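Local coordinates for protein sorbitol-6-phosphate dehydrogenase (Erwinia amylovora CFBP1430, PDB 5O3Z) that catalyses the NAD-dependent oxidation of sorbitol 6-phosphate to fructose 6-phosphate, as a member of the short-chain dehydrogenase/reductase family, at residues Thr107-Asp110 with Leu111-Val115; Ala98-Ile101 with Thr102-Arg105; Tyr120-Cys123 with Ser124-Phe127. All blocks are in the same frame, centred on the assembly; numbering follows the deposited sequence.

Interaction 1: Thr107-Asp110 with Leu111-Val115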
loop_
_atom_site.group_PDB
_atom_site.type_symbol
_atom_site.label_atom_id
_atom_site.label_comp_id
_atom_site.label_asym_id
_atom_site.label_seq_id
_atom_site.Cartn_x
_atom_site.Cartn_y
_atom_site.Cartn_z
ATOM N N THR A 107 -7.226 28.588 -8.383
ATOM C CA THR A 107 -7.970 29.034 -7.203
ATOM C C THR A 107 -8.579 27.872 -6.457
ATOM O O THR A 107 -8.454 27.810 -5.229
ATOM C CB THR A 107 -9.109 30.044 -7.528
ATOM O OG1 THR A 107 -9.840 29.622 -8.688
ATOM C CG2 THR A 107 -8.512 31.444 -7.680
ATOM N N ASP A 108 -9.158 26.939 -7.204
ATOM C CA ASP A 108 -9.803 25.738 -6.607
ATOM C C ASP A 108 -8.784 24.783 -6.036
ATOM O O ASP A 108 -8.998 24.198 -4.968
ATOM C CB ASP A 108 -10.617 24.953 -7.623
ATOM C CG ASP A 108 -11.900 25.639 -8.031
ATOM O OD1 ASP A 108 -12.443 26.467 -7.275
ATOM O OD2 ASP A 108 -12.364 25.334 -9.121
ATOM N N PHE A 109 -7.658 24.607 -6.741
ATOM C CA PHE A 109 -6.624 23.700 -6.294
ATOM C C PHE A 109 -6.106 24.246 -4.988
ATOM O O PHE A 109 -5.977 23.561 -3.982
ATOM C CB PHE A 109 -5.489 23.645 -7.310
ATOM C CG PHE A 109 -4.462 22.606 -6.970
ATOM C CD1 PHE A 109 -4.708 21.292 -7.306
ATOM C CD2 PHE A 109 -3.303 22.938 -6.314
ATOM C CE1 PHE A 109 -3.757 20.333 -7.043
ATOM C CE2 PHE A 109 -2.401 21.983 -5.980
ATOM C CZ PHE A 109 -2.641 20.681 -6.323
ATOM N N ASP A 110 -5.826 25.540 -4.998
ATOM C CA ASP A 110 -5.418 26.226 -3.787
ATOM C C ASP A 110 -6.397 26.130 -2.618
ATOM O O ASP A 110 -5.957 25.892 -1.484
ATOM C CB ASP A 110 -5.129 27.709 -4.052
ATOM C CG ASP A 110 -3.644 27.980 -4.290
ATOM O OD1 ASP A 110 -2.784 27.566 -3.462
ATOM O OD2 ASP A 110 -3.344 28.618 -5.317
ATOM N N LEU A 111 -7.683 26.377 -2.889
ATOM C CA LEU A 111 -8.718 26.287 -1.864
ATOM C C LEU A 111 -8.774 24.863 -1.301
ATOM O O LEU A 111 -8.690 24.640 -0.115
ATOM C CB LEU A 111 -10.061 26.698 -2.472
ATOM C CG LEU A 111 -11.236 26.972 -1.506
ATOM C CD1 LEU A 111 -10.937 28.038 -0.445
ATOM C CD2 LEU A 111 -12.439 27.367 -2.361
ATOM N N SER A 112 -8.821 23.880 -2.188
ATOM C CA SER A 112 -8.726 22.476 -1.706
ATOM C C SER A 112 -7.610 22.272 -0.709
ATOM O O SER A 112 -7.849 21.689 0.364
ATOM C CB SER A 112 -8.625 21.467 -2.858
ATOM O OG SER A 112 -8.600 20.135 -2.284
ATOM N N LEU A 113 -6.416 22.819 -0.972
ATOM C CA LEU A 113 -5.290 22.663 -0.043
ATOM C C LEU A 113 -5.525 23.372 1.297
ATOM O O LEU A 113 -5.188 22.858 2.370
ATOM C CB LEU A 113 -3.967 23.137 -0.658
ATOM C CG LEU A 113 -3.543 22.412 -1.953
ATOM C CD1 LEU A 113 -2.197 22.941 -2.432
ATOM C CD2 LEU A 113 -3.491 20.915 -1.790
ATOM N N GLN A 114 -6.142 24.543 1.239
ATOM C CA GLN A 114 -6.370 25.330 2.467
ATOM C C GLN A 114 -7.363 24.589 3.401
ATOM O O GLN A 114 -7.075 24.340 4.544
ATOM C CB GLN A 114 -6.879 26.761 2.090
ATOM C CG GLN A 114 -5.802 27.729 1.563
ATOM C CD GLN A 114 -4.589 27.871 2.497
ATOM O OE1 GLN A 114 -4.727 27.952 3.707
ATOM N NE2 GLN A 114 -3.387 27.888 1.930
ATOM N N VAL A 115 -8.503 24.226 2.857
ATOM C CA VAL A 115 -9.616 23.645 3.598
ATOM C C VAL A 115 -9.247 22.204 4.017
ATOM O O VAL A 115 -9.380 21.855 5.187
ATOM C CB VAL A 115 -10.918 23.708 2.782
ATOM C CG1 VAL A 115 -12.067 23.013 3.513
ATOM C CG2 VAL A 115 -11.320 25.164 2.538
#
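Phe-109 and Leu-113 meet one helical turn apart. Leu-113 CD1 comes obliquely at the ring and lies 3.7 Å from Phe-109 CE2. The leucine leans back toward the start of the helix, because its CG sits beside its own backbone N (chi1 -59°). The Phe-109 ring is turned to the carbonyl side instead (chi1 -174°), and this brings the two side chains together. Both are buried. On Phe-109 the ring also stacks with Phe-121 of the second subunit, and Leu-113 packs on Leu-117 of that subunit.

These residues form the first turns of helix 106-133, the long helix after the fourth strand of the Rossmann-type sheet. In short-chain dehydrogenases this helix and the one after it commonly build the main subunit interface, and the contacts here agree with that.

The backbone bonds are those of an alpha helix. Leu-111 N reaches Thr-107 O at 2.9 Å. Ser-112 N meets Asp-108 O at 2.8 Å, and this bond is nearly straight (172°). Leu-113 N to Phe-109 O is 3.1 Å, and Gln-114 N to Asp-110 O is 3.0 Å.

Aliphatic carbons pack on the same carbonyls. Leu-113 CG lies 3.4 Å from Phe-109 O. Gln-114 CG, beside its backbone N, lies 3.6 Å from Asp-110 O. The bend beyond it, at chi2, turns the amide, whose NE2 makes a weak bond to Asp-110 OD1 of the second subunit.

Interaction 2: Ala98-Ile101 with Thr102-Arg105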
loop_
_atom_site.group_PDB
_atom_site.type_symbol
_atom_site.label_atom_id
_atom_site.label_comp_id
_atom_site.label_asym_id
_atom_site.label_seq_id
_atom_site.Cartn_x
_atom_site.Cartn_y
_atom_site.Cartn_z
ATOM N N ALA A 98 -14.702 19.100 -9.448
ATOM C CA ALA A 98 -14.317 18.255 -10.537
ATOM C C ALA A 98 -14.125 19.062 -11.809
ATOM O O ALA A 98 -14.972 19.896 -12.151
ATOM C CB ALA A 98 -15.397 17.208 -10.785
ATOM N N ALA A 99 -13.031 18.764 -12.515
ATOM C CA ALA A 99 -12.721 19.298 -13.840
ATOM C C ALA A 99 -11.447 18.588 -14.292
ATOM O O ALA A 99 -10.528 18.401 -13.458
ATOM C CB ALA A 99 -12.455 20.803 -13.787
ATOM N N PRO A 100 -11.361 18.237 -15.596
ATOM C CA PRO A 100 -10.087 17.615 -16.081
ATOM C C PRO A 100 -8.947 18.575 -15.872
ATOM O O PRO A 100 -9.183 19.784 -15.806
ATOM C CB PRO A 100 -10.335 17.341 -17.569
ATOM C CG PRO A 100 -11.520 18.168 -17.933
ATOM C CD PRO A 100 -12.355 18.360 -16.685
ATOM N N ILE A 101 -7.743 18.029 -15.677
ATOM C CA ILE A 101 -6.543 18.845 -15.391
ATOM C C ILE A 101 -6.403 20.038 -16.376
ATOM O O ILE A 101 -6.037 21.157 -15.971
ATOM C CB ILE A 101 -5.260 17.967 -15.339
ATOM C CG1 ILE A 101 -4.026 18.803 -14.979
ATOM C CG2 ILE A 101 -4.977 17.286 -16.675
ATOM C CD1 ILE A 101 -4.047 19.496 -13.630
ATOM N N THR A 102 -6.742 19.817 -17.653
ATOM C CA THR A 102 -6.573 20.846 -18.699
ATOM C C THR A 102 -7.527 22.079 -18.529
ATOM O O THR A 102 -7.334 23.079 -19.206
ATOM C CB THR A 102 -6.675 20.238 -20.132
ATOM O OG1 THR A 102 -7.848 19.414 -20.218
ATOM C CG2 THR A 102 -5.425 19.372 -20.474
ATOM N N GLN A 103 -8.533 21.995 -17.647
ATOM C CA GLN A 103 -9.434 23.112 -17.284
ATOM C C GLN A 103 -9.500 23.386 -15.767
ATOM O O GLN A 103 -10.379 24.154 -15.319
ATOM C CB GLN A 103 -10.876 22.836 -17.756
ATOM C CG GLN A 103 -11.051 22.433 -19.208
ATOM C CD GLN A 103 -12.359 21.651 -19.484
ATOM O OE1 GLN A 103 -13.313 21.627 -18.680
ATOM N NE2 GLN A 103 -12.403 21.016 -20.644
ATOM N N PHE A 104 -8.585 22.805 -14.976
ATOM C CA PHE A 104 -8.747 22.796 -13.506
ATOM C C PHE A 104 -8.108 24.058 -13.043
ATOM O O PHE A 104 -7.016 24.353 -13.463
ATOM C CB PHE A 104 -8.091 21.551 -12.841
ATOM C CG PHE A 104 -8.557 21.302 -11.426
ATOM C CD1 PHE A 104 -8.248 22.203 -10.402
ATOM C CD2 PHE A 104 -9.318 20.180 -11.108
ATOM C CE1 PHE A 104 -8.696 21.994 -9.120
ATOM C CE2 PHE A 104 -9.760 19.986 -9.820
ATOM C CZ PHE A 104 -9.459 20.892 -8.832
ATOM N N ARG A 105 -8.774 24.802 -12.168
ATOM C CA ARG A 105 -8.341 26.178 -11.845
ATOM C C ARG A 105 -7.445 26.203 -10.650
ATOM O O ARG A 105 -7.724 25.524 -9.701
ATOM C CB ARG A 105 -9.554 27.014 -11.499
ATOM C CG ARG A 105 -10.484 27.248 -12.664
ATOM C CD ARG A 105 -11.873 27.462 -12.117
ATOM N NE ARG A 105 -12.386 28.719 -12.603
ATOM C CZ ARG A 105 -13.408 29.359 -12.048
ATOM N NH1 ARG A 105 -14.084 28.829 -11.000
ATOM N NH2 ARG A 105 -13.781 30.515 -12.565
#
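Pro-100 and Gln-103 close a tight turn: Gln-103 N bonds to Pro-100 O at 2.9 Å, and Phe-104 N then bonds to Ile-101 O at 3.2 Å. The two i to i+3 bonds make overlapping beta turns, with Ile-101 and Thr-102 in 3-10 conformation. The turns belong to the loop that joins strand 88-91 to helix 106-133 in the Rossmann-type fold, and Arg-105 is the N-cap of that helix. Both donors lie above the carbonyl planes. The Phe-104 bond is the more extreme, with its donor 70° out of the plane.

Gln-103 runs extended and crosses the proline ring. Gln-103 CD lies 3.9 Å from Pro-100 CG, and Gln-103 OE1 is 3.9 Å from Pro-100 CD. The contact is van der Waals.

The second subunit covers part of the loop. Its Asp-175 OD2 accepts a hydrogen bond from Ile-101 N, and its Ile-132 packs on Thr-102.

Phe-104 turns back toward Ala-99. Its CG stands opposite its backbone N (chi1 -164°), which carries the ring there. Phe-104 CD2 is 4.2 Å from Ala-99 CB. Ala-99 O lies at the ring edge, in its plane, 3.2 Å from Phe-104 CD2.

Interaction 3: Tyr120-Cys123 with Ser124-Phe127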
loop_
_atom_site.group_PDB
_atom_site.type_symbol
_atom_site.label_atom_id
_atom_site.label_comp_id
_atom_site.label_asym_id
_atom_site.label_seq_id
_atom_site.Cartn_x
_atom_site.Cartn_y
_atom_site.Cartn_z
ATOM N N TYR A 120 -6.221 21.322 8.625
ATOM C CA TYR A 120 -5.975 20.147 9.422
ATOM C C TYR A 120 -4.704 20.313 10.188
ATOM O O TYR A 120 -4.641 19.950 11.351
ATOM C CB TYR A 120 -6.058 18.867 8.566
ATOM C CG TYR A 120 -5.675 17.544 9.269
ATOM C CD1 TYR A 120 -5.987 17.292 10.599
ATOM C CD2 TYR A 120 -5.124 16.496 8.545
ATOM C CE1 TYR A 120 -5.648 16.085 11.220
ATOM C CE2 TYR A 120 -4.771 15.277 9.140
ATOM C CZ TYR A 120 -5.071 15.071 10.471
ATOM O OH TYR A 120 -4.777 13.903 11.079
ATOM N N PHE A 121 -3.678 20.898 9.555
ATOM C CA PHE A 121 -2.402 21.190 10.200
ATOM C C PHE A 121 -2.655 22.242 11.334
ATOM O O PHE A 121 -2.273 22.034 12.455
ATOM C CB PHE A 121 -1.404 21.677 9.105
ATOM C CG PHE A 121 -0.260 22.448 9.607
ATOM C CD1 PHE A 121 0.839 21.838 10.100
ATOM C CD2 PHE A 121 -0.318 23.848 9.626
ATOM C CE1 PHE A 121 1.907 22.576 10.586
ATOM C CE2 PHE A 121 0.721 24.598 10.088
ATOM C CZ PHE A 121 1.857 23.968 10.564
ATOM N N LEU A 122 -3.362 23.330 11.044
ATOM C CA LEU A 122 -3.537 24.314 12.124
ATOM C C LEU A 122 -4.241 23.778 13.370
ATOM O O LEU A 122 -3.711 23.923 14.514
ATOM C CB LEU A 122 -4.175 25.545 11.625
ATOM C CG LEU A 122 -3.240 26.290 10.692
ATOM C CD1 LEU A 122 -4.122 27.230 9.905
ATOM C CD2 LEU A 122 -2.145 26.949 11.519
ATOM N N CYS A 123 -5.372 23.139 13.149
ATOM C CA CYS A 123 -6.134 22.463 14.210
ATOM C C CYS A 123 -5.380 21.418 14.959
ATOM O O CYS A 123 -5.438 21.391 16.190
ATOM C CB CYS A 123 -7.497 21.964 13.695
ATOM S SG CYS A 123 -8.486 23.406 13.164
ATOM N N SER A 124 -4.602 20.577 14.286
ATOM C CA SER A 124 -3.785 19.590 14.990
ATOM C C SER A 124 -2.683 20.218 15.882
ATOM O O SER A 124 -2.391 19.760 17.045
ATOM C CB SER A 124 -3.141 18.674 13.922
ATOM O OG SER A 124 -4.189 17.982 13.266
ATOM N N ARG A 125 -2.050 21.232 15.306
ATOM C CA ARG A 125 -1.026 21.987 16.020
ATOM C C ARG A 125 -1.538 22.535 17.335
ATOM O O ARG A 125 -0.919 22.319 18.378
ATOM C CB ARG A 125 -0.471 23.171 15.195
ATOM C CG ARG A 125 0.791 23.760 15.851
ATOM C CD ARG A 125 1.466 24.800 14.995
ATOM N NE ARG A 125 0.655 26.016 14.902
ATOM C CZ ARG A 125 0.867 27.002 14.034
ATOM N NH1 ARG A 125 1.848 26.919 13.115
ATOM N NH2 ARG A 125 0.080 28.060 14.064
ATOM N N GLU A 126 -2.615 23.290 17.267
ATOM C CA GLU A 126 -3.102 24.052 18.437
ATOM C C GLU A 126 -3.751 23.201 19.500
ATOM O O GLU A 126 -3.567 23.465 20.710
ATOM C CB GLU A 126 -4.055 25.182 18.027
ATOM C CG GLU A 126 -3.433 26.187 17.065
ATOM C CD GLU A 126 -2.192 26.867 17.653
ATOM O OE1 GLU A 126 -2.305 27.375 18.777
ATOM O OE2 GLU A 126 -1.094 26.881 17.038
ATOM N N PHE A 127 -4.454 22.148 19.086
ATOM C CA PHE A 127 -5.023 21.248 20.059
ATOM C C PHE A 127 -4.124 20.229 20.582
ATOM O O PHE A 127 -4.239 19.906 21.747
ATOM C CB PHE A 127 -6.279 20.681 19.540
ATOM C CG PHE A 127 -7.347 21.697 19.416
ATOM C CD1 PHE A 127 -8.037 22.142 20.562
ATOM C CD2 PHE A 127 -7.623 22.271 18.201
ATOM C CE1 PHE A 127 -9.058 23.098 20.419
ATOM C CE2 PHE A 127 -8.625 23.231 18.056
ATOM C CZ PHE A 127 -9.332 23.639 19.166
#
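Leu-122 CD2 lies over one face of the Arg-125 guanidinium, offset toward its rim and 3.6 Å from Arg-125 NH2. The two side chains run side by side and point the same way. Glu-126 OE2 takes the edge of the guanidinium, near its plane, in a salt bridge of 2.9 Å to Arg-125 NE. A weaker bond runs from Arg-125 NH2 to the same oxygen. Phe-121 approaches obliquely, with its CZ 3.9 Å from Arg-125 NH1 and its ring 71° from the guanidinium plane. The arginine bends at chi3 (69°), which turns the head beside these neighbours. Further bonds should fix its rotation: NH2 forms a salt bridge with Glu-69, and NH1 bonds to Phe-104 O of the second subunit. The carboxylates around it would probably stabilise the positive charge.

Phe-127 presents its edge to Cys-123 O, which lies in the ring plane, 3.1 Å from Phe-127 CD2. The Tyr-120 ring meets Ser-124 OG obliquely, at 3.1 Å from Tyr-120 CE1.

Ser-124 grips the carbonyl one turn earlier twice. Ser-124 OG donates to Tyr-120 O at 2.8 Å, and Ser-124 N donates to the same oxygen at 3.0 Å. The donors come from opposite faces of the carbonyl plane. With OG beside the backbone N (chi1 -64°), the hydroxyl reaches back along the helix, a common way for a buried serine to satisfy itself.

Here helix 106-133 lies against the parallel sheet of the Rossmann-type fold. Cys-123, Ser-124 and Phe-127 pack on Leu-89 of strand 88-91, and Tyr-120 packs on Ile-140 of strand 139-145. Helix 69-83 touches Cys-123, Glu-126 and Phe-127, and toward helix 156-176 Tyr-120 OH bonds to Thr-169 OG1.

All three contacts are local and follow one another along the chain, so none nests in or crosses another. Interaction 2 comes first and makes a turn in the loop between strand 88-91 and helix 106-133. Interaction 1 opens helix 106-133, and the two touch where Phe-104 CE1 packs 3.7 Å from Phe-109 N. Interaction 3 lies further along the same helix. Its centre is about 18 Å from that of interaction 1 and about 30 Å from that of interaction 2. All three touch the second subunit. Residues 120-127 there meet the 98-105 loop and the first turns of the helix of the other copy. The loop and the helix thus both take part in the contact with the second subunit.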